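Local coordinates for xanthomonas outer protein D (Xanthomonas euvesicatoria, PDB 2OIX) that is a type III secreted virulence effector and Ulp1-family (C48) cysteine protease that removes SUMO, represented here by an inactive mutant of its catalytic fragment, at residues Ile61-Leu67 against Leu78-Arg84; Glu24-Leu30 against Ala148-Leu152. The protein carries 1 engineered substitution. Residues are numbered along the deposited sequence.

Interaction 1 of 2, residues Ile61-Leu67 against Leu78-Arg84; sequences IPPIVFL and LLVVDRR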
ATOM      1  N   ILE A  61       6.656   2.598  14.369  1.00 25.55           N
ATOM      2  CA  ILE A  61       6.444   2.465  12.923  1.00 23.71           C
ATOM      3  C   ILE A  61       5.937   3.823  12.415  1.00 22.64           C
ATOM      4  O   ILE A  61       5.003   4.377  12.992  1.00 23.26           O
ATOM      5  CB  ILE A  61       5.414   1.348  12.608  1.00 23.22           C
ATOM      6  CG1 ILE A  61       5.818   0.018  13.271  1.00 22.69           C
ATOM      7  CG2 ILE A  61       5.188   1.209  11.089  1.00 21.17           C
ATOM      8  CD1 ILE A  61       7.271  -0.465  13.002  1.00 21.69           C
ATOM      9  N   PRO A  62       6.541   4.357  11.339  1.00 21.53           N
ATOM     10  CA  PRO A  62       6.111   5.654  10.799  1.00 21.44           C
ATOM     11  C   PRO A  62       4.619   5.745  10.467  1.00 21.71           C
ATOM     12  O   PRO A  62       3.974   4.724  10.228  1.00 22.57           O
ATOM     13  CB  PRO A  62       6.933   5.789   9.538  1.00 21.01           C
ATOM     14  CG  PRO A  62       8.171   4.945   9.821  1.00 21.69           C
ATOM     15  CD  PRO A  62       7.643   3.781  10.553  1.00 20.55           C
ATOM     16  N   PRO A  63       4.064   6.967  10.480  1.00 21.20           N
ATOM     17  CA  PRO A  63       2.608   7.100  10.502  1.00 21.29           C
ATOM     18  C   PRO A  63       1.896   7.025   9.147  1.00 20.41           C
ATOM     19  O   PRO A  63       0.669   6.936   9.118  1.00 21.98           O
ATOM     20  CB  PRO A  63       2.429   8.487  11.145  1.00 21.46           C
ATOM     21  CG  PRO A  63       3.590   9.267  10.446  1.00 20.84           C
ATOM     22  CD  PRO A  63       4.730   8.280  10.597  1.00 21.11           C
ATOM     23  N   ILE A  64       2.629   7.040   8.037  1.00 18.17           N
ATOM     24  CA  ILE A  64       1.981   6.933   6.711  1.00 19.37           C
ATOM     25  C   ILE A  64       2.392   5.584   6.128  1.00 18.31           C
ATOM     26  O   ILE A  64       3.497   5.405   5.735  1.00 20.58           O
ATOM     27  CB  ILE A  64       2.319   8.075   5.759  1.00 19.11           C
ATOM     28  CG1 ILE A  64       1.806   9.400   6.318  1.00 18.70           C
ATOM     29  CG2 ILE A  64       1.646   7.843   4.396  1.00 20.04           C
ATOM     30  CD1 ILE A  64       2.161  10.622   5.562  1.00 18.75           C
ATOM     31  N   VAL A  65       1.480   4.632   6.105  1.00 18.72           N
ATOM     32  CA  VAL A  65       1.848   3.244   5.837  1.00 19.40           C
ATOM     33  C   VAL A  65       1.131   2.787   4.585  1.00 20.02           C
ATOM     34  O   VAL A  65      -0.128   2.947   4.495  1.00 21.43           O
ATOM     35  CB  VAL A  65       1.412   2.355   7.031  1.00 19.95           C
ATOM     36  CG1 VAL A  65       1.816   0.916   6.826  1.00 17.84           C
ATOM     37  CG2 VAL A  65       2.068   2.864   8.330  1.00 24.38           C
ATOM     38  N   PHE A  66       1.913   2.265   3.621  1.00 20.71           N
ATOM     39  CA  PHE A  66       1.441   1.642   2.383  1.00 18.94           C
ATOM     40  C   PHE A  66       1.363   0.139   2.533  1.00 19.64           C
ATOM     41  O   PHE A  66       2.404  -0.531   2.674  1.00 19.97           O
ATOM     42  CB  PHE A  66       2.391   2.031   1.210  1.00 19.63           C
ATOM     43  CG  PHE A  66       2.479   3.497   1.051  1.00 19.95           C
ATOM     44  CD1 PHE A  66       1.666   4.151   0.111  1.00 21.32           C
ATOM     45  CD2 PHE A  66       3.302   4.264   1.920  1.00 19.67           C
ATOM     46  CE1 PHE A  66       1.675   5.576   0.022  1.00 18.92           C
ATOM     47  CE2 PHE A  66       3.336   5.648   1.811  1.00 22.31           C
ATOM     48  CZ  PHE A  66       2.537   6.302   0.831  1.00 18.91           C
ATOM     49  N   LEU A  67       0.144  -0.395   2.468  1.00 17.43           N
ATOM     50  CA  LEU A  67      -0.095  -1.813   2.723  1.00 18.21           C
ATOM     51  C   LEU A  67      -0.612  -2.478   1.477  1.00 17.60           C
ATOM     52  O   LEU A  67      -1.767  -2.242   1.076  1.00 18.09           O
ATOM     53  CB  LEU A  67      -1.163  -1.980   3.805  1.00 16.90           C
ATOM     54  CG  LEU A  67      -0.823  -1.279   5.145  1.00 21.41           C
ATOM     55  CD1 LEU A  67      -1.901  -0.321   5.578  1.00 24.31           C
ATOM     56  CD2 LEU A  67      -0.606  -2.272   6.245  1.00 27.17           C
ATOM     57  N   LEU A  78      -4.223  -1.606  -2.923  1.00 18.26           N
ATOM     58  CA  LEU A  78      -3.414  -0.832  -2.036  1.00 19.28           C
ATOM     59  C   LEU A  78      -4.257  -0.182  -0.964  1.00 17.75           C
ATOM     60  O   LEU A  78      -5.248   0.555  -1.263  1.00 17.60           O
ATOM     61  CB  LEU A  78      -2.712   0.258  -2.791  1.00 18.41           C
ATOM     62  CG  LEU A  78      -1.881   1.244  -1.957  1.00 17.88           C
ATOM     63  CD1 LEU A  78      -0.765   0.495  -1.172  1.00 18.52           C
ATOM     64  CD2 LEU A  78      -1.323   2.403  -2.841  1.00 20.56           C
ATOM     65  N   LEU A  79      -3.873  -0.432   0.279  1.00 19.54           N
ATOM     66  CA  LEU A  79      -4.492   0.276   1.374  1.00 18.48           C
ATOM     67  C   LEU A  79      -3.441   1.256   1.935  1.00 20.76           C
ATOM     68  O   LEU A  79      -2.343   0.846   2.295  1.00 21.58           O
ATOM     69  CB  LEU A  79      -4.897  -0.702   2.501  1.00 20.62           C
ATOM     70  CG  LEU A  79      -5.552  -0.005   3.639  1.00 23.12           C
ATOM     71  CD1 LEU A  79      -6.912   0.617   3.143  1.00 24.08           C
ATOM     72  CD2 LEU A  79      -5.717  -0.959   4.846  1.00 23.92           C
ATOM     73  N   VAL A  80      -3.799   2.530   2.111  1.00 20.96           N
ATOM     74  CA  VAL A  80      -2.864   3.511   2.691  1.00 20.89           C
ATOM     75  C   VAL A  80      -3.460   3.959   4.028  1.00 21.02           C
ATOM     76  O   VAL A  80      -4.661   4.316   4.139  1.00 21.11           O
ATOM     77  CB  VAL A  80      -2.612   4.722   1.744  1.00 20.99           C
ATOM     78  CG1 VAL A  80      -1.678   5.779   2.401  1.00 21.53           C
ATOM     79  CG2 VAL A  80      -2.042   4.259   0.445  1.00 21.92           C
ATOM     80  N   VAL A  81      -2.660   3.936   5.065  1.00 21.27           N
ATOM     81  CA  VAL A  81      -3.172   4.362   6.373  1.00 21.01           C
ATOM     82  C   VAL A  81      -2.329   5.562   6.864  1.00 22.40           C
ATOM     83  O   VAL A  81      -1.100   5.443   6.927  1.00 24.09           O
ATOM     84  CB  VAL A  81      -3.108   3.225   7.417  1.00 23.27           C
ATOM     85  CG1 VAL A  81      -3.356   3.753   8.757  1.00 19.85           C
ATOM     86  CG2 VAL A  81      -4.091   2.073   7.115  1.00 22.96           C
ATOM     87  N   ASP A  82      -2.969   6.692   7.198  1.00 20.98           N
ATOM     88  CA  ASP A  82      -2.284   7.898   7.612  1.00 21.23           C
ATOM     89  C   ASP A  82      -2.702   8.181   9.045  1.00 21.55           C
ATOM     90  O   ASP A  82      -3.794   8.674   9.289  1.00 21.23           O
ATOM     91  CB  ASP A  82      -2.651   9.081   6.696  1.00 22.02           C
ATOM     92  CG  ASP A  82      -2.250  10.454   7.293  1.00 23.01           C
ATOM     93  OD1 ASP A  82      -1.336  10.515   8.161  1.00 22.07           O
ATOM     94  OD2 ASP A  82      -2.839  11.498   6.928  1.00 24.79           O
ATOM     95  N   ARG A  83      -1.862   7.800   9.999  1.00 22.20           N
ATOM     96  CA  ARG A  83      -2.216   8.032  11.395  1.00 22.44           C
ATOM     97  C   ARG A  83      -1.415   9.129  12.079  1.00 22.00           C
ATOM     98  O   ARG A  83      -1.216   9.096  13.309  1.00 19.74           O
ATOM     99  CB  ARG A  83      -2.193   6.728  12.192  1.00 23.92           C
ATOM    100  CG  ARG A  83      -0.856   6.056  12.116  1.00 27.35           C
ATOM    101  CD  ARG A  83      -0.891   4.547  12.317  1.00 32.63           C
ATOM    102  NE  ARG A  83       0.465   4.090  12.035  1.00 31.50           N
ATOM    103  CZ  ARG A  83       0.865   2.838  11.954  1.00 32.86           C
ATOM    104  NH1 ARG A  83       0.013   1.839  12.178  1.00 34.52           N
ATOM    105  NH2 ARG A  83       2.143   2.607  11.665  1.00 32.11           N
ATOM    106  N   ARG A  84      -1.045  10.157  11.318  1.00 20.37           N
ATOM    107  CA  ARG A  84      -0.284  11.278  11.870  1.00 20.75           C
ATOM    108  C   ARG A  84      -1.113  11.945  12.978  1.00 21.84           C
ATOM    109  O   ARG A  84      -0.591  12.390  14.002  1.00 21.58           O
ATOM    110  CB  ARG A  84       0.088  12.309  10.810  1.00 20.73           C
ATOM    111  CG  ARG A  84       1.227  11.890   9.894  1.00 20.37           C
ATOM    112  CD  ARG A  84       1.419  12.951   8.862  1.00 17.87           C
ATOM    113  NE  ARG A  84       0.334  12.827   7.890  1.00 21.52           N
ATOM    114  CZ  ARG A  84       0.164  13.647   6.849  1.00 23.18           C
ATOM    115  NH1 ARG A  84       0.988  14.681   6.666  1.00 22.78           N
ATOM    116  NH2 ARG A  84      -0.850  13.445   6.015  1.00 23.69           N
TER
HETATM  117  O   HOH W   1       2.329   5.369  13.534  1.00 49.24           O
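Strands 64-67 and 78-82 run antiparallel, their axes 4.7 Å apart with 166° between directions. Val65 and Val81 form a hydrogen-bonded pair, with Val65 N to Val81 O and Val81 N to Val65 O both 2.8 Å; Leu67 and Leu79 repeat it, with Leu67 N to Leu79 O at 2.8 Å and Leu79 N to Leu67 O at 2.9 Å. One more bond, Arg83 N to Pro63 O at 2.8 Å, extends the ladder past the strands. Between these lie the non-hydrogen-bonded pairs Ile64-Asp82 and Phe66-Val80.

Apolar contacts follow the two faces. Phe66 CD1 meets Val80 CG2 at 3.7 Å on the side covered by helix 136-153; on the other, Leu67 CD1 lies 3.6 Å from Val81 CG2.

Arg83 reaches across to 61-67: NH2 donates to Pro62 O (3.1 Å) while its guanidinium lies over Val65 CG2, and NH1 reaches Leu56 O. Within 78-84 itself, Asp82 OD1 closes an Asx turn with Arg84 N (3.2 Å) and a salt bridge with Arg84 NE (2.9 Å); Arg84 NH2 also salt-bridges Asp157. The arrangement is a two-stranded beta hairpin, 64-71 with 75-82, inside the mixed sheet of the Ulp1-type catalytic domain.

Interaction 2 of 2, residues Glu24-Leu30 against Ala148-Leu152; sequences EPNAHLL and AHRVL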
ATOM      1  N   GLU A  24      15.443  12.400   1.889  1.00 37.92           N
ATOM      2  CA  GLU A  24      14.543  13.431   1.369  1.00 38.28           C
ATOM      3  C   GLU A  24      13.651  13.984   2.482  1.00 37.86           C
ATOM      4  O   GLU A  24      13.318  13.257   3.425  1.00 37.32           O
ATOM      5  CB  GLU A  24      13.677  12.897   0.223  1.00 38.85           C
ATOM      6  CG  GLU A  24      14.449  12.394  -0.991  1.00 40.88           C
ATOM      7  CD  GLU A  24      14.873  13.504  -1.938  1.00 45.80           C
ATOM      8  OE1 GLU A  24      14.970  14.679  -1.510  1.00 46.10           O
ATOM      9  OE2 GLU A  24      15.117  13.190  -3.125  1.00 49.73           O
ATOM     10  N   PRO A  25      13.303  15.287   2.398  1.00 37.55           N
ATOM     11  CA  PRO A  25      12.244  15.877   3.250  1.00 36.50           C
ATOM     12  C   PRO A  25      11.020  14.968   3.392  1.00 34.76           C
ATOM     13  O   PRO A  25      10.406  14.581   2.391  1.00 34.89           O
ATOM     14  CB  PRO A  25      11.839  17.161   2.500  1.00 37.14           C
ATOM     15  CG  PRO A  25      12.858  17.334   1.348  1.00 37.63           C
ATOM     16  CD  PRO A  25      13.938  16.296   1.525  1.00 37.90           C
ATOM     17  N   ASN A  26      10.693  14.631   4.634  1.00 32.46           N
ATOM     18  CA  ASN A  26       9.537  13.822   4.986  1.00 30.25           C
ATOM     19  C   ASN A  26       9.636  12.304   4.732  1.00 28.61           C
ATOM     20  O   ASN A  26       8.687  11.607   5.027  1.00 26.50           O
ATOM     21  CB  ASN A  26       8.242  14.326   4.307  1.00 31.06           C
ATOM     22  CG  ASN A  26       7.968  15.785   4.555  1.00 33.02           C
ATOM     23  OD1 ASN A  26       8.251  16.312   5.634  1.00 36.26           O
ATOM     24  ND2 ASN A  26       7.394  16.454   3.556  1.00 32.97           N
ATOM     25  N   ALA A  27      10.748  11.794   4.188  1.00 26.43           N
ATOM     26  CA  ALA A  27      10.825  10.352   3.890  1.00 25.47           C
ATOM     27  C   ALA A  27      10.647   9.436   5.139  1.00 25.37           C
ATOM     28  O   ALA A  27      10.185   8.292   5.013  1.00 24.66           O
ATOM     29  CB  ALA A  27      12.079  10.033   3.209  1.00 25.66           C
ATOM     30  N   HIS A  28      11.046   9.946   6.310  1.00 23.69           N
ATOM     31  CA  HIS A  28      10.873   9.239   7.583  1.00 22.93           C
ATOM     32  C   HIS A  28       9.412   9.089   8.002  1.00 23.12           C
ATOM     33  O   HIS A  28       9.129   8.369   8.975  1.00 22.91           O
ATOM     34  CB  HIS A  28      11.669   9.905   8.692  1.00 23.12           C
ATOM     35  CG  HIS A  28      11.230  11.298   8.982  1.00 23.22           C
ATOM     36  ND1 HIS A  28      11.536  12.353   8.154  1.00 24.42           N
ATOM     37  CD2 HIS A  28      10.486  11.808   9.988  1.00 24.93           C
ATOM     38  CE1 HIS A  28      11.008  13.457   8.647  1.00 26.06           C
ATOM     39  NE2 HIS A  28      10.379  13.153   9.764  1.00 26.75           N
ATOM     40  N   LEU A  29       8.502   9.790   7.329  1.00 23.23           N
ATOM     41  CA  LEU A  29       7.049   9.615   7.608  1.00 24.64           C
ATOM     42  C   LEU A  29       6.494   8.345   6.956  1.00 25.01           C
ATOM     43  O   LEU A  29       5.399   7.909   7.290  1.00 27.20           O
ATOM     44  CB  LEU A  29       6.203  10.802   7.137  1.00 25.62           C
ATOM     45  CG  LEU A  29       6.538  12.249   7.516  1.00 27.07           C
ATOM     46  CD1 LEU A  29       5.469  13.182   6.935  1.00 30.49           C
ATOM     47  CD2 LEU A  29       6.613  12.353   9.003  1.00 29.53           C
ATOM     48  N   LEU A  30       7.236   7.773   6.012  1.00 25.26           N
ATOM     49  CA  LEU A  30       6.710   6.679   5.156  1.00 26.23           C
ATOM     50  C   LEU A  30       7.117   5.308   5.651  1.00 26.76           C
ATOM     51  O   LEU A  30       8.275   5.118   6.071  1.00 25.62           O
ATOM     52  CB  LEU A  30       7.245   6.812   3.726  1.00 26.73           C
ATOM     53  CG  LEU A  30       7.051   8.153   3.015  1.00 28.07           C
ATOM     54  CD1 LEU A  30       7.791   8.198   1.685  1.00 29.65           C
ATOM     55  CD2 LEU A  30       5.597   8.421   2.789  1.00 31.37           C
ATOM     56  N   ALA A 148       4.065   8.411  -2.459  1.00 21.93           N
ATOM     57  CA  ALA A 148       5.341   8.695  -1.761  1.00 22.10           C
ATOM     58  C   ALA A 148       5.952  10.026  -2.183  1.00 21.96           C
ATOM     59  O   ALA A 148       6.349  10.824  -1.336  1.00 22.12           O
ATOM     60  CB  ALA A 148       6.358   7.545  -1.933  1.00 21.38           C
ATOM     61  N   HIS A 149       6.041  10.275  -3.487  1.00 20.91           N
ATOM     62  CA  HIS A 149       6.575  11.566  -3.925  1.00 22.78           C
ATOM     63  C   HIS A 149       5.715  12.781  -3.500  1.00 22.70           C
ATOM     64  O   HIS A 149       6.251  13.870  -3.207  1.00 22.48           O
ATOM     65  CB  HIS A 149       6.879  11.537  -5.423  1.00 22.55           C
ATOM     66  CG  HIS A 149       8.156  10.814  -5.751  1.00 25.77           C
ATOM     67  ND1 HIS A 149       8.236   9.441  -5.820  1.00 27.99           N
ATOM     68  CD2 HIS A 149       9.405  11.278  -6.017  1.00 27.54           C
ATOM     69  CE1 HIS A 149       9.479   9.086  -6.103  1.00 28.56           C
ATOM     70  NE2 HIS A 149      10.207  10.181  -6.237  1.00 27.76           N
ATOM     71  N   ARG A 150       4.398  12.593  -3.432  1.00 22.59           N
ATOM     72  CA  ARG A 150       3.524  13.663  -2.946  1.00 22.23           C
ATOM     73  C   ARG A 150       3.752  13.944  -1.455  1.00 22.12           C
ATOM     74  O   ARG A 150       3.643  15.085  -1.019  1.00 22.52           O
ATOM     75  CB  ARG A 150       2.055  13.325  -3.233  1.00 21.97           C
ATOM     76  CG  ARG A 150       1.792  13.252  -4.746  1.00 22.13           C
ATOM     77  CD  ARG A 150       0.301  13.083  -5.056  1.00 21.92           C
ATOM     78  NE  ARG A 150       0.085  12.923  -6.501  1.00 20.87           N
ATOM     79  CZ  ARG A 150      -1.055  12.529  -7.062  1.00 23.92           C
ATOM     80  NH1 ARG A 150      -2.085  12.283  -6.330  1.00 21.23           N
ATOM     81  NH2 ARG A 150      -1.178  12.378  -8.397  1.00 20.32           N
ATOM     82  N   VAL A 151       4.084  12.922  -0.678  1.00 22.71           N
ATOM     83  CA  VAL A 151       4.380  13.157   0.751  1.00 22.05           C
ATOM     84  C   VAL A 151       5.685  13.983   0.799  1.00 23.42           C
ATOM     85  O   VAL A 151       5.763  14.990   1.488  1.00 24.24           O
ATOM     86  CB  VAL A 151       4.481  11.864   1.554  1.00 21.68           C
ATOM     87  CG1 VAL A 151       4.973  12.163   2.973  1.00 22.58           C
ATOM     88  CG2 VAL A 151       3.074  11.098   1.572  1.00 19.26           C
ATOM     89  N   LEU A 152       6.682  13.586   0.010  1.00 23.76           N
ATOM     90  CA  LEU A 152       7.976  14.261   0.007  1.00 24.59           C
ATOM     91  C   LEU A 152       7.857  15.720  -0.379  1.00 24.92           C
ATOM     92  O   LEU A 152       8.531  16.582   0.199  1.00 23.67           O
ATOM     93  CB  LEU A 152       8.912  13.581  -0.992  1.00 24.58           C
ATOM     94  CG  LEU A 152       9.903  12.511  -0.511  1.00 26.52           C
ATOM     95  CD1 LEU A 152       9.420  11.614   0.641  1.00 25.77           C
ATOM     96  CD2 LEU A 152      10.368  11.676  -1.695  1.00 26.93           C
TER
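The 24-30 segment folds compactly: a type II beta turn from Glu24 to Ala27, closed by Ala27 N to Glu24 O at 3.1 Å, leads directly into a 3-10 segment at 27-29. Asn26 takes the positive phi (76°) expected at the third position of such a turn, and its own carbonyl receives the amide of Leu29 (Leu29 N to Asn26 O, 2.9 Å). Opposite stands a regular helical turn, with Leu152 N bonded to Ala148 O at 3.1 Å. The closest CA atoms across the segments are those of Asn26 and Leu152, 5.2 Å apart, and a CA-H...O contact joins Leu152 CA to Pro25 O at 3.4 Å.

A single hydrogen bond links the segments: Asn26 ND2 donates to Val151 O at 3.0 Å, pinning the turn to a carbonyl of the helix. Around it the contact is apolar. Leu152 packs with its CG 3.9 Å from Glu24 CB and its CD1 3.8 Å from Ala27 CA. Leu30 spans all three helix partners, with CD1 at 3.9 Å from both Ala148 CB and Leu152 CD1, and CD2 at 3.8 Å from Val151 CG1.

The contact thus packs the loop between helix 7-20 and edge strand 30-32 against the C-terminal part of helix 136-153. Leu21 also touches Leu30 and Leu152, while Phe66 and Ile64 of strand 64-71 adjoin Leu30 and Val151.

Overall arrangement
The two interactions, with centres about 12 Å apart, meet directly at the start of strand 64-71 and in the prolines before it. Ile64 N lies 3.0 Å from Leu29 O, a probable hydrogen bond by which the loop of interaction 2 enters the sheet beside the hairpin of interaction 1, and Pro62 CB packs 3.4 Å from His28 O. Helix 136-153 ties them together from one side: it covers Phe66 and Val80 of the hairpin, and its 148-152 part holds the loop. In this family the catalytic cysteine sits at the start of that helix, here replaced by an engineered alanine, so interaction 2 lies about four helical turns further along.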